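Local structure of CmeC (4MT4) at residues E145-A150 and I275-E280; T159-F164 and Y435-V440; Q251-K256 and N430-Y435; S266-Q271 and K444-G449. The protein probably serves as the outer membrane channel of a drug-efflux system, a trimer of the outer membrane factor family with a beta barrel and a long helical tunnel. One frame throughout, in Å; residues are numbered along the deposited sequence.

Interaction 1. Residues E145-A150 and I275-E280; sequences EYDYEA and IGSSLE
In the helical barrel of this outer membrane factor, the long helix 129-195 runs nearly antiparallel to helix 273-293, and their segments 145-150 and 275-280 illustrate how a glycine and a serine let two helices come close. The segment axes approach to 8.3 Å at an angle of 158°. E145, at the start, turns its carboxylate to S457 on the neighbouring helix 456-463. Y146 carries most of the contact: its CG lies anti to the carbonyl carbon (chi1 -67°), so the ring leans along the partner backbone. The closest approach is that of Y146 CD2 to G276 C, 3.3 Å. With no side chain at G276, the ring comes close to the main chain obliquely. Farther out, CG of E280 reaches the edge of the ring, 3.6 Å from Y146 CE2; the bend of E280 at chi2 brings its carboxylate across obliquely, its plane 39° from that of the ring. Beneath the ring's root, the CB atoms of Y146 and S277 are 3.6 Å apart. D147 then supplies the polar element. One oxygen, OD2, has a long, weak ion pair with K281, which may temper the carboxylate's charge. The other, D147 OD1, accepts a hydrogen bond from the hydroxyl of S277, which is set anti to its own backbone N and comes from above the carboxylate plane, with S277 OG and D147 OD1 2.5 Å apart.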
loop_
_atom_site.group_PDB
_atom_site.type_symbol
_atom_site.label_atom_id
_atom_site.label_comp_id
_atom_site.label_asym_id
_atom_site.label_seq_id
_atom_site.Cartn_x
_atom_site.Cartn_y
_atom_site.Cartn_z
ATOM N N GLU B 145 20.772 6.082 2.042
ATOM C CA GLU B 145 21.551 6.438 0.862
ATOM C C GLU B 145 21.289 5.449 -0.269
ATOM O O GLU B 145 21.118 5.839 -1.426
ATOM C CB GLU B 145 23.044 6.481 1.189
ATOM C CG GLU B 145 23.474 7.693 1.998
ATOM C CD GLU B 145 24.974 7.745 2.209
ATOM O OE1 GLU B 145 25.557 6.717 2.614
ATOM O OE2 GLU B 145 25.571 8.813 1.963
ATOM N N TYR B 146 21.258 4.166 0.077
ATOM C CA TYR B 146 20.967 3.115 -0.890
ATOM C C TYR B 146 19.516 3.187 -1.348
ATOM O O TYR B 146 19.200 2.854 -2.491
ATOM C CB TYR B 146 21.267 1.741 -0.293
ATOM C CG TYR B 146 22.736 1.496 -0.020
ATOM C CD1 TYR B 146 23.714 2.009 -0.863
ATOM C CD2 TYR B 146 23.145 0.753 1.081
ATOM C CE1 TYR B 146 25.054 1.786 -0.618
ATOM C CE2 TYR B 146 24.482 0.526 1.333
ATOM C CZ TYR B 146 25.434 1.046 0.480
ATOM O OH TYR B 146 26.770 0.824 0.727
ATOM N N ASP B 147 18.637 3.620 -0.447
ATOM C CA ASP B 147 17.232 3.822 -0.782
ATOM C C ASP B 147 17.070 4.977 -1.765
ATOM O O ASP B 147 16.173 4.965 -2.604
ATOM C CB ASP B 147 16.402 4.090 0.477
ATOM C CG ASP B 147 16.071 2.823 1.239
ATOM O OD1 ASP B 147 16.151 1.729 0.644
ATOM O OD2 ASP B 147 15.721 2.919 2.435
ATOM N N TYR B 148 17.946 5.970 -1.658
ATOM C CA TYR B 148 17.927 7.101 -2.579
ATOM C C TYR B 148 18.395 6.678 -3.965
ATOM O O TYR B 148 17.834 7.095 -4.977
ATOM C CB TYR B 148 18.799 8.245 -2.063
ATOM C CG TYR B 148 18.955 9.383 -3.051
ATOM C CD1 TYR B 148 17.929 10.297 -3.253
ATOM C CD2 TYR B 148 20.128 9.543 -3.779
ATOM C CE1 TYR B 148 18.067 11.338 -4.155
ATOM C CE2 TYR B 148 20.275 10.580 -4.681
ATOM C CZ TYR B 148 19.241 11.474 -4.866
ATOM O OH TYR B 148 19.381 12.510 -5.763
ATOM N N GLU B 149 19.433 5.848 -4.000
ATOM C CA GLU B 149 19.948 5.307 -5.251
ATOM C C GLU B 149 18.901 4.426 -5.920
ATOM O O GLU B 149 18.740 4.447 -7.140
ATOM C CB GLU B 149 21.230 4.510 -5.008
ATOM C CG GLU B 149 22.389 5.332 -4.464
ATOM C CD GLU B 149 23.107 6.131 -5.537
ATOM O OE1 GLU B 149 22.587 6.225 -6.670
ATOM O OE2 GLU B 149 24.200 6.660 -5.248
ATOM N N ALA B 150 18.194 3.650 -5.106
ATOM C CA ALA B 150 17.122 2.795 -5.595
ATOM C C ALA B 150 15.974 3.635 -6.137
ATOM O O ALA B 150 15.374 3.302 -7.158
ATOM C CB ALA B 150 16.632 1.875 -4.489
ATOM N N ILE B 275 19.430 -4.271 -2.509
ATOM C CA ILE B 275 20.096 -5.325 -1.755
ATOM C C ILE B 275 20.993 -4.717 -0.681
ATOM O O ILE B 275 21.038 -5.199 0.453
ATOM C CB ILE B 275 20.932 -6.245 -2.670
ATOM C CG1 ILE B 275 20.026 -6.968 -3.670
ATOM C CG2 ILE B 275 21.716 -7.253 -1.845
ATOM C CD1 ILE B 275 20.753 -7.966 -4.552
ATOM N N GLY B 276 21.697 -3.648 -1.044
ATOM C CA GLY B 276 22.550 -2.943 -0.104
ATOM C C GLY B 276 21.750 -2.291 1.005
ATOM O O GLY B 276 22.133 -2.338 2.173
ATOM N N SER B 277 20.631 -1.678 0.634
ATOM C CA SER B 277 19.725 -1.068 1.600
ATOM C C SER B 277 19.188 -2.105 2.575
ATOM O O SER B 277 19.146 -1.875 3.784
ATOM C CB SER B 277 18.561 -0.378 0.885
ATOM O OG SER B 277 17.535 -0.034 1.801
ATOM N N SER B 278 18.773 -3.244 2.036
ATOM C CA SER B 278 18.232 -4.320 2.852
ATOM C C SER B 278 19.307 -4.879 3.780
ATOM O O SER B 278 19.016 -5.309 4.897
ATOM C CB SER B 278 17.658 -5.422 1.961
ATOM O OG SER B 278 16.859 -6.320 2.705
ATOM N N LEU B 279 20.552 -4.863 3.312
ATOM C CA LEU B 279 21.677 -5.319 4.117
ATOM C C LEU B 279 21.903 -4.399 5.313
ATOM O O LEU B 279 22.007 -4.858 6.450
ATOM C CB LEU B 279 22.949 -5.397 3.272
ATOM C CG LEU B 279 24.219 -5.801 4.025
ATOM C CD1 LEU B 279 24.159 -7.273 4.404
ATOM C CD2 LEU B 279 25.477 -5.490 3.220
ATOM N N GLU B 280 21.966 -3.097 5.049
ATOM C CA GLU B 280 22.237 -2.109 6.089
ATOM C C GLU B 280 21.145 -2.065 7.147
ATOM O O GLU B 280 21.416 -1.809 8.320
ATOM C CB GLU B 280 22.413 -0.721 5.471
ATOM C CG GLU B 280 23.654 -0.584 4.604
ATOM C CD GLU B 280 24.949 -0.609 5.401
ATOM O OE1 GLU B 280 24.906 -0.470 6.644
ATOM O OE2 GLU B 280 26.020 -0.760 4.777
#

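Interaction 2. Residues T159-F164 and Y435-V440; sequences TVQTYF and YANSIV
Antiparallel helix packing in the helical barrel joins helix 129-195 to helix 411-445 through segments 159-164 and 435-440 respectively, which run at 176° to one another. Q161 and N437 stand at the centre, their CA atoms 5.5 Å apart. The Q161 chain, extended beyond CG, passes over N437 and reaches its carbonyl, so that Q161 NE2 donates to N437 O at 3.0 Å. The donor lies in the carbonyl plane on a lone pair, but the bond is bent, 130° at the hydrogen; the same nitrogen also donates to D441 OD1. N437 folds its amide back across CB and CG of Q161, the two amide planes 48° apart. Its OD1 is buried against carbon, 3.4 Å from F164 CB, and has no hydrogen-bond partner in the model; ND2 has a weak bond to N165. Apolar contacts line one side of this pair. A436 CB sits over one face of the F164 ring in a CH-pi contact, 3.7 Å from the centroid of F164, while F41 meets that ring edge-to-face. One turn away, V160 CG1 touches V440 CG2 at 3.7 Å. A polar pair alongside a row of apolar side chains thus joins two long antiparallel helices of the outer membrane factor tunnel.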
loop_
_atom_site.group_PDB
_atom_site.type_symbol
_atom_site.label_atom_id
_atom_site.label_comp_id
_atom_site.label_asym_id
_atom_site.label_seq_id
_atom_site.Cartn_x
_atom_site.Cartn_y
_atom_site.Cartn_z
ATOM N N THR B 159 10.486 6.965 -15.993
ATOM C CA THR B 159 10.417 8.090 -16.920
ATOM C C THR B 159 10.731 7.650 -18.350
ATOM O O THR B 159 10.048 8.045 -19.296
ATOM C CB THR B 159 11.387 9.214 -16.511
ATOM O OG1 THR B 159 11.005 9.736 -15.232
ATOM C CG2 THR B 159 11.373 10.338 -17.534
ATOM N N VAL B 160 11.765 6.826 -18.495
ATOM C CA VAL B 160 12.169 6.323 -19.806
ATOM C C VAL B 160 11.092 5.434 -20.419
ATOM O O VAL B 160 10.751 5.570 -21.595
ATOM C CB VAL B 160 13.492 5.527 -19.723
ATOM C CG1 VAL B 160 13.799 4.849 -21.049
ATOM C CG2 VAL B 160 14.635 6.438 -19.306
ATOM N N GLN B 161 10.555 4.525 -19.610
ATOM C CA GLN B 161 9.547 3.583 -20.080
ATOM C C GLN B 161 8.201 4.261 -20.329
ATOM O O GLN B 161 7.408 3.793 -21.145
ATOM C CB GLN B 161 9.383 2.434 -19.080
ATOM C CG GLN B 161 10.562 1.468 -19.043
ATOM C CD GLN B 161 10.311 0.265 -18.154
ATOM O OE1 GLN B 161 9.493 0.320 -17.235
ATOM N NE2 GLN B 161 11.010 -0.832 -18.427
ATOM N N THR B 162 7.946 5.361 -19.629
ATOM C CA THR B 162 6.737 6.149 -19.860
ATOM C C THR B 162 6.873 6.923 -21.167
ATOM O O THR B 162 5.912 7.061 -21.926
ATOM C CB THR B 162 6.460 7.128 -18.702
ATOM O OG1 THR B 162 6.219 6.387 -17.500
ATOM C CG2 THR B 162 5.249 8.000 -19.002
ATOM N N TYR B 163 8.082 7.416 -21.424
ATOM C CA TYR B 163 8.383 8.112 -22.670
ATOM C C TYR B 163 8.140 7.207 -23.871
ATOM O O TYR B 163 7.494 7.605 -24.839
ATOM C CB TYR B 163 9.833 8.606 -22.672
ATOM C CG TYR B 163 10.324 9.100 -24.018
ATOM C CD1 TYR B 163 10.047 10.391 -24.450
ATOM C CD2 TYR B 163 11.071 8.278 -24.853
ATOM C CE1 TYR B 163 10.496 10.849 -25.676
ATOM C CE2 TYR B 163 11.524 8.725 -26.082
ATOM C CZ TYR B 163 11.234 10.011 -26.489
ATOM O OH TYR B 163 11.682 10.464 -27.707
ATOM N N PHE B 164 8.658 5.986 -23.793
ATOM C CA PHE B 164 8.541 5.020 -24.877
ATOM C C PHE B 164 7.101 4.552 -25.072
ATOM O O PHE B 164 6.675 4.289 -26.197
ATOM C CB PHE B 164 9.454 3.821 -24.619
ATOM C CG PHE B 164 10.882 4.051 -25.027
ATOM C CD1 PHE B 164 11.177 4.755 -26.182
ATOM C CD2 PHE B 164 11.928 3.575 -24.253
ATOM C CE1 PHE B 164 12.487 4.974 -26.565
ATOM C CE2 PHE B 164 13.243 3.792 -24.629
ATOM C CZ PHE B 164 13.522 4.493 -25.787
ATOM N N TYR B 435 10.224 -3.722 -26.679
ATOM C CA TYR B 435 11.621 -4.128 -26.736
ATOM C C TYR B 435 12.514 -3.048 -26.145
ATOM O O TYR B 435 13.512 -3.347 -25.492
ATOM C CB TYR B 435 12.052 -4.432 -28.173
ATOM C CG TYR B 435 13.488 -4.901 -28.265
ATOM C CD1 TYR B 435 13.844 -6.185 -27.868
ATOM C CD2 TYR B 435 14.489 -4.061 -28.738
ATOM C CE1 TYR B 435 15.155 -6.617 -27.941
ATOM C CE2 TYR B 435 15.801 -4.487 -28.814
ATOM C CZ TYR B 435 16.130 -5.766 -28.416
ATOM O OH TYR B 435 17.439 -6.193 -28.492
ATOM N N ALA B 436 12.149 -1.792 -26.387
ATOM C CA ALA B 436 12.871 -0.659 -25.818
ATOM C C ALA B 436 12.787 -0.697 -24.297
ATOM O O ALA B 436 13.782 -0.488 -23.605
ATOM C CB ALA B 436 12.315 0.653 -26.353
ATOM N N ASN B 437 11.592 -0.975 -23.786
ATOM C CA ASN B 437 11.378 -1.087 -22.348
ATOM C C ASN B 437 11.977 -2.367 -21.775
ATOM O O ASN B 437 12.246 -2.452 -20.576
ATOM C CB ASN B 437 9.885 -1.024 -22.021
ATOM C CG ASN B 437 9.297 0.356 -22.243
ATOM O OD1 ASN B 437 10.025 1.334 -22.411
ATOM N ND2 ASN B 437 7.971 0.443 -22.231
ATOM N N SER B 438 12.179 -3.361 -22.633
ATOM C CA SER B 438 12.801 -4.610 -22.211
ATOM C C SER B 438 14.279 -4.374 -21.929
ATOM O O SER B 438 14.867 -5.021 -21.063
ATOM C CB SER B 438 12.627 -5.701 -23.270
ATOM O OG SER B 438 13.471 -5.473 -24.386
ATOM N N ILE B 439 14.871 -3.442 -22.670
ATOM C CA ILE B 439 16.256 -3.049 -22.446
ATOM C C ILE B 439 16.397 -2.408 -21.072
ATOM O O ILE B 439 17.323 -2.711 -20.321
ATOM C CB ILE B 439 16.752 -2.059 -23.521
ATOM C CG1 ILE B 439 16.605 -2.663 -24.918
ATOM C CG2 ILE B 439 18.198 -1.673 -23.264
ATOM C CD1 ILE B 439 17.421 -3.917 -25.128
ATOM N N VAL B 440 15.460 -1.523 -20.752
ATOM C CA VAL B 440 15.453 -0.815 -19.479
ATOM C C VAL B 440 15.298 -1.775 -18.301
ATOM O O VAL B 440 15.974 -1.631 -17.281
ATOM C CB VAL B 440 14.321 0.233 -19.434
ATOM C CG1 VAL B 440 14.324 0.975 -18.107
ATOM C CG2 VAL B 440 14.463 1.208 -20.591
#

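Interaction 3. Residues Q251-K256 and N430-Y435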
loop_
_atom_site.group_PDB
_atom_site.type_symbol
_atom_site.label_atom_id
_atom_site.label_comp_id
_atom_site.label_asym_id
_atom_site.label_seq_id
_atom_site.Cartn_x
_atom_site.Cartn_y
_atom_site.Cartn_z
ATOM N N GLN B 251 11.049 11.135 -30.543
ATOM C CA GLN B 251 11.816 10.544 -31.632
ATOM C C GLN B 251 11.548 9.045 -31.713
ATOM O O GLN B 251 11.578 8.350 -30.697
ATOM C CB GLN B 251 13.309 10.807 -31.436
ATOM C CG GLN B 251 14.219 9.947 -32.295
ATOM C CD GLN B 251 15.686 10.159 -31.979
ATOM O OE1 GLN B 251 16.162 11.291 -31.921
ATOM N NE2 GLN B 251 16.409 9.065 -31.761
ATOM N N VAL B 252 11.282 8.559 -32.923
ATOM C CA VAL B 252 11.005 7.144 -33.155
ATOM C C VAL B 252 12.193 6.261 -32.777
ATOM O O VAL B 252 13.340 6.573 -33.099
ATOM C CB VAL B 252 10.621 6.889 -34.636
ATOM C CG1 VAL B 252 10.872 5.436 -35.036
ATOM C CG2 VAL B 252 9.171 7.272 -34.880
ATOM N N PHE B 253 11.908 5.166 -32.080
ATOM C CA PHE B 253 12.937 4.212 -31.691
ATOM C C PHE B 253 13.358 3.341 -32.868
ATOM O O PHE B 253 12.528 2.677 -33.491
ATOM C CB PHE B 253 12.446 3.330 -30.539
ATOM C CG PHE B 253 13.394 2.221 -30.175
ATOM C CD1 PHE B 253 14.498 2.472 -29.378
ATOM C CD2 PHE B 253 13.179 0.925 -30.623
ATOM C CE1 PHE B 253 15.372 1.456 -29.038
ATOM C CE2 PHE B 253 14.051 -0.094 -30.286
ATOM C CZ PHE B 253 15.148 0.173 -29.493
ATOM N N ASN B 254 14.652 3.346 -33.166
ATOM C CA ASN B 254 15.203 2.488 -34.206
ATOM C C ASN B 254 16.078 1.387 -33.621
ATOM O O ASN B 254 16.886 1.630 -32.724
ATOM C CB ASN B 254 15.998 3.314 -35.217
ATOM C CG ASN B 254 15.168 3.715 -36.423
ATOM O OD1 ASN B 254 13.963 3.462 -36.474
ATOM N ND2 ASN B 254 15.809 4.344 -37.400
ATOM N N LEU B 255 15.909 0.175 -34.138
ATOM C CA LEU B 255 16.578 -1.000 -33.591
ATOM C C LEU B 255 18.095 -0.917 -33.737
ATOM O O LEU B 255 18.629 -0.911 -34.847
ATOM C CB LEU B 255 16.050 -2.273 -34.267
ATOM C CG LEU B 255 16.432 -3.640 -33.685
ATOM C CD1 LEU B 255 17.737 -4.174 -34.271
ATOM C CD2 LEU B 255 16.491 -3.594 -32.164
ATOM N N LYS B 256 18.776 -0.843 -32.599
ATOM C CA LYS B 256 20.227 -0.949 -32.552
ATOM C C LYS B 256 20.605 -2.018 -31.538
ATOM O O LYS B 256 19.732 -2.640 -30.934
ATOM C CB LYS B 256 20.868 0.393 -32.187
ATOM C CG LYS B 256 20.373 0.980 -30.873
ATOM C CD LYS B 256 21.106 2.266 -30.516
ATOM C CE LYS B 256 22.571 2.003 -30.204
ATOM N NZ LYS B 256 23.272 3.234 -29.747
ATOM N N ASN B 430 3.804 -1.823 -30.986
ATOM C CA ASN B 430 3.761 -2.264 -29.598
ATOM C C ASN B 430 4.957 -3.132 -29.221
ATOM O O ASN B 430 5.484 -3.023 -28.118
ATOM C CB ASN B 430 2.460 -3.021 -29.329
ATOM C CG ASN B 430 1.234 -2.141 -29.476
ATOM O OD1 ASN B 430 1.341 -0.963 -29.819
ATOM N ND2 ASN B 430 0.061 -2.710 -29.223
ATOM N N ILE B 431 5.376 -3.995 -30.141
ATOM C CA ILE B 431 6.549 -4.837 -29.932
ATOM C C ILE B 431 7.818 -3.991 -29.911
ATOM O O ILE B 431 8.723 -4.223 -29.109
ATOM C CB ILE B 431 6.674 -5.919 -31.028
ATOM C CG1 ILE B 431 5.506 -6.901 -30.943
ATOM C CG2 ILE B 431 7.998 -6.665 -30.910
ATOM C CD1 ILE B 431 5.447 -7.673 -29.647
ATOM N N LYS B 432 7.862 -3.001 -30.795
ATOM C CA LYS B 432 9.030 -2.142 -30.960
ATOM C C LYS B 432 9.430 -1.445 -29.661
ATOM O O LYS B 432 10.612 -1.389 -29.313
ATOM C CB LYS B 432 8.757 -1.102 -32.044
ATOM C CG LYS B 432 9.975 -0.304 -32.478
ATOM C CD LYS B 432 9.623 0.617 -33.634
ATOM C CE LYS B 432 8.948 -0.152 -34.762
ATOM N NZ LYS B 432 8.469 0.740 -35.856
ATOM N N TYR B 433 8.440 -0.924 -28.942
ATOM C CA TYR B 433 8.699 -0.163 -27.725
ATOM C C TYR B 433 8.592 -1.041 -26.486
ATOM O O TYR B 433 9.008 -0.648 -25.398
ATOM C CB TYR B 433 7.746 1.030 -27.634
ATOM C CG TYR B 433 7.966 2.023 -28.751
ATOM C CD1 TYR B 433 8.878 3.061 -28.616
ATOM C CD2 TYR B 433 7.282 1.905 -29.952
ATOM C CE1 TYR B 433 9.092 3.960 -29.643
ATOM C CE2 TYR B 433 7.488 2.796 -30.983
ATOM C CZ TYR B 433 8.393 3.823 -30.826
ATOM O OH TYR B 433 8.595 4.710 -31.857
ATOM N N SER B 434 8.036 -2.235 -26.656
ATOM C CA SER B 434 8.109 -3.243 -25.609
ATOM C C SER B 434 9.535 -3.765 -25.543
ATOM O O SER B 434 10.001 -4.196 -24.490
ATOM C CB SER B 434 7.128 -4.389 -25.863
ATOM O OG SER B 434 5.786 -3.940 -25.778
ATOM N N TYR B 435 10.224 -3.722 -26.679
ATOM C CA TYR B 435 11.621 -4.128 -26.736
ATOM C C TYR B 435 12.514 -3.048 -26.145
ATOM O O TYR B 435 13.512 -3.347 -25.492
ATOM C CB TYR B 435 12.052 -4.432 -28.173
ATOM C CG TYR B 435 13.488 -4.901 -28.265
ATOM C CD1 TYR B 435 13.844 -6.185 -27.868
ATOM C CD2 TYR B 435 14.489 -4.061 -28.738
ATOM C CE1 TYR B 435 15.155 -6.617 -27.941
ATOM C CE2 TYR B 435 15.801 -4.487 -28.814
ATOM C CZ TYR B 435 16.130 -5.766 -28.416
ATOM O OH TYR B 435 17.439 -6.193 -28.492
#
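F253 is the main projection of the irregular segment 251-256, and the surface of helix segment 430-435 offers it a hollow walled by K432, Y433 and Y435. The loop follows an extended course across the helix, and the CA atoms of F253 and Y433 come no nearer than 7.3 Å, so side chains span the gap. With CG anti to its backbone N (chi1 174°), F253 drives its ring inward. Its root is held by Y433, whose ring atom CE1 lies 3.5 Å from F253 CB. On another side the aliphatic part of K432 slides past in the opposite direction: K432 CG meets the edge of the phenylalanine ring in its plane, 3.9 Å from F253 CD2, and the chain then bends at chi3. The carbonyl oxygen of K432 also comes near F253 CD2 and CE2. Y435 bounds the hollow farther along the helix, with F253 CE2 approaching its edge rather loosely.

A second, smaller bump is the tip of L255, where L255 CD2 presses obliquely on Y435 CE2 at 3.5 Å. At the other end the tyrosine is the projection and the loop receives it. Y433 extends its hydroxyl to the main chain beside V252, and F253 N makes a weak but nearly straight hydrogen bond to Y433 OH, 3.4 Å long.

The hollow continues beyond the two segments: F41 and F258 also touch F253, and F164, V167 and N168 of helix 129-195 pack on Y433. Y383 of helix 339-405 meets both L255 and K432, so the loop packs on the helical barrel of the outer membrane factor, lying across helix 411-445 between its two long neighbours.

Interaction 4. Residues S266-Q271 and K444-G449; sequences STILLQ and KAFGGG
I268 lays its terminal methyl against the end of helix 411-445. It belongs to the connection that leads into helix 273-293, and its target is the stretch where helix 411-445 ends and F446 leads into three consecutive glycines. From CB, the chain sends CG1 anti to the backbone N (chi1 -171°), while CG2 takes the crowded position between N and the carbonyl carbon. CG1 carries the chain toward the partner without itself making a close contact there, and chi2 of 60° turns the terminal methyl to the helix end. That tip, CD1, does the touching: I268 CD1 lies 4.2 Å from F446 CD2, the two side chains crossing at about a right angle, and equally far from the carbonyl oxygen of A445. I369 of helix 339-405 packs against both I268 and F446.

Beside this apolar contact the backbones meet. Q271 O faces G447 CA at 3.1 Å in a CA-H...O contact with 158° at the hydrogen. That oxygen occupies the side of G447 where a side chain would stand, and the positive phi there is one that glycine adopts readily. The amide end of Q271 turns elsewhere, to S265 and E451, and A445 O receives R272. No conventional hydrogen bond joins the two segments, so their cohesion rests on loose methyl-to-ring packing and one carbon-donor contact, while the stronger polar links run to neighbouring residues.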
loop_
_atom_site.group_PDB
_atom_site.type_symbol
_atom_site.label_atom_id
_atom_site.label_comp_id
_atom_site.label_asym_id
_atom_site.label_seq_id
_atom_site.Cartn_x
_atom_site.Cartn_y
_atom_site.Cartn_z
ATOM N N SER B 266 28.634 -11.577 -11.337
ATOM C CA SER B 266 29.247 -12.285 -10.220
ATOM C C SER B 266 29.268 -11.411 -8.972
ATOM O O SER B 266 29.551 -11.884 -7.871
ATOM C CB SER B 266 30.666 -12.729 -10.577
ATOM O OG SER B 266 31.507 -11.612 -10.805
ATOM N N THR B 267 28.964 -10.129 -9.158
ATOM C CA THR B 267 28.921 -9.170 -8.061
ATOM C C THR B 267 27.572 -8.458 -8.003
ATOM O O THR B 267 27.505 -7.258 -7.749
ATOM C CB THR B 267 30.032 -8.112 -8.193
ATOM O OG1 THR B 267 29.908 -7.441 -9.452
ATOM C CG2 THR B 267 31.406 -8.759 -8.105
ATOM N N ILE B 268 26.500 -9.207 -8.236
ATOM C CA ILE B 268 25.156 -8.639 -8.297
ATOM C C ILE B 268 24.710 -8.087 -6.939
ATOM O O ILE B 268 23.886 -7.172 -6.867
ATOM C CB ILE B 268 24.133 -9.689 -8.796
ATOM C CG1 ILE B 268 22.774 -9.040 -9.066
ATOM C CG2 ILE B 268 24.005 -10.836 -7.806
ATOM C CD1 ILE B 268 22.820 -7.947 -10.105
ATOM N N LEU B 269 25.272 -8.634 -5.865
ATOM C CA LEU B 269 24.937 -8.188 -4.520
ATOM C C LEU B 269 25.468 -6.784 -4.264
ATOM O O LEU B 269 24.903 -6.030 -3.471
ATOM C CB LEU B 269 25.493 -9.159 -3.476
ATOM C CG LEU B 269 24.547 -10.230 -2.927
ATOM C CD1 LEU B 269 24.000 -11.112 -4.038
ATOM C CD2 LEU B 269 25.263 -11.064 -1.877
ATOM N N LEU B 270 26.555 -6.437 -4.946
ATOM C CA LEU B 270 27.186 -5.135 -4.774
ATOM C C LEU B 270 26.720 -4.129 -5.820
ATOM O O LEU B 270 27.170 -2.985 -5.827
ATOM C CB LEU B 270 28.709 -5.270 -4.839
ATOM C CG LEU B 270 29.367 -6.230 -3.848
ATOM C CD1 LEU B 270 30.862 -6.325 -4.118
ATOM C CD2 LEU B 270 29.102 -5.794 -2.416
ATOM N N GLN B 271 25.819 -4.551 -6.702
ATOM C CA GLN B 271 25.414 -3.705 -7.819
ATOM C C GLN B 271 23.945 -3.287 -7.781
ATOM O O GLN B 271 23.519 -2.442 -8.566
ATOM C CB GLN B 271 25.716 -4.415 -9.139
ATOM C CG GLN B 271 27.201 -4.501 -9.446
ATOM C CD GLN B 271 27.501 -5.396 -10.626
ATOM O OE1 GLN B 271 26.798 -6.374 -10.871
ATOM N NE2 GLN B 271 28.550 -5.063 -11.369
ATOM N N LYS B 444 17.685 -2.012 -15.308
ATOM C CA LYS B 444 17.131 -1.793 -13.976
ATOM C C LYS B 444 17.432 -2.959 -13.040
ATOM O O LYS B 444 17.766 -2.763 -11.873
ATOM C CB LYS B 444 15.618 -1.577 -14.055
ATOM C CG LYS B 444 14.960 -1.265 -12.717
ATOM C CD LYS B 444 13.472 -1.590 -12.732
ATOM C CE LYS B 444 12.751 -0.884 -13.868
ATOM N NZ LYS B 444 11.296 -1.202 -13.885
ATOM N N ALA B 445 17.310 -4.176 -13.563
ATOM C CA ALA B 445 17.495 -5.383 -12.761
ATOM C C ALA B 445 18.946 -5.570 -12.330
ATOM O O ALA B 445 19.224 -6.242 -11.338
ATOM C CB ALA B 445 17.016 -6.603 -13.530
ATOM N N PHE B 446 19.868 -4.974 -13.077
ATOM C CA PHE B 446 21.291 -5.101 -12.779
ATOM C C PHE B 446 21.830 -3.888 -12.024
ATOM O O PHE B 446 23.040 -3.745 -11.844
ATOM C CB PHE B 446 22.090 -5.316 -14.068
ATOM C CG PHE B 446 22.081 -6.737 -14.556
ATOM C CD1 PHE B 446 21.019 -7.220 -15.300
ATOM C CD2 PHE B 446 23.132 -7.590 -14.266
ATOM C CE1 PHE B 446 21.005 -8.524 -15.748
ATOM C CE2 PHE B 446 23.125 -8.897 -14.710
ATOM C CZ PHE B 446 22.059 -9.364 -15.453
ATOM N N GLY B 447 20.929 -3.019 -11.579
ATOM C CA GLY B 447 21.306 -1.905 -10.727
ATOM C C GLY B 447 21.508 -0.573 -11.426
ATOM O O GLY B 447 21.706 0.449 -10.771
ATOM N N GLY B 448 21.470 -0.584 -12.753
ATOM C CA GLY B 448 21.583 0.638 -13.531
ATOM C C GLY B 448 22.930 1.330 -13.438
ATOM O O GLY B 448 23.045 2.519 -13.732
ATOM N N GLY B 449 23.955 0.589 -13.028
ATOM C CA GLY B 449 25.303 1.125 -12.957
ATOM C C GLY B 449 25.776 1.413 -11.545
ATOM O O GLY B 449 26.873 1.932 -11.345
#

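How the interactions relate
Interactions 1 and 2 both use helix 129-195 and are buried helix pairs, yet one brings a ring against a glycine backbone beside a carboxylate-hydroxyl bond and the other sets a pair of amides beside a row of apolar contacts. Interactions 2, 3 and 4 all draw on helix 411-445. Interaction 3, the least buried, shares Y435 with interaction 2 and adjoins it, with A436 touching both the F164 and F253 rings, which also meet each other, and Y163 OH probably bonded to Q251 N. Interaction 4, at the helix end, is buried but lacks a conventional hydrogen bond; I275 of interaction 1 packs on its backbone. Interactions 1 and 3 lie far apart, their centres about 32 Å from each other.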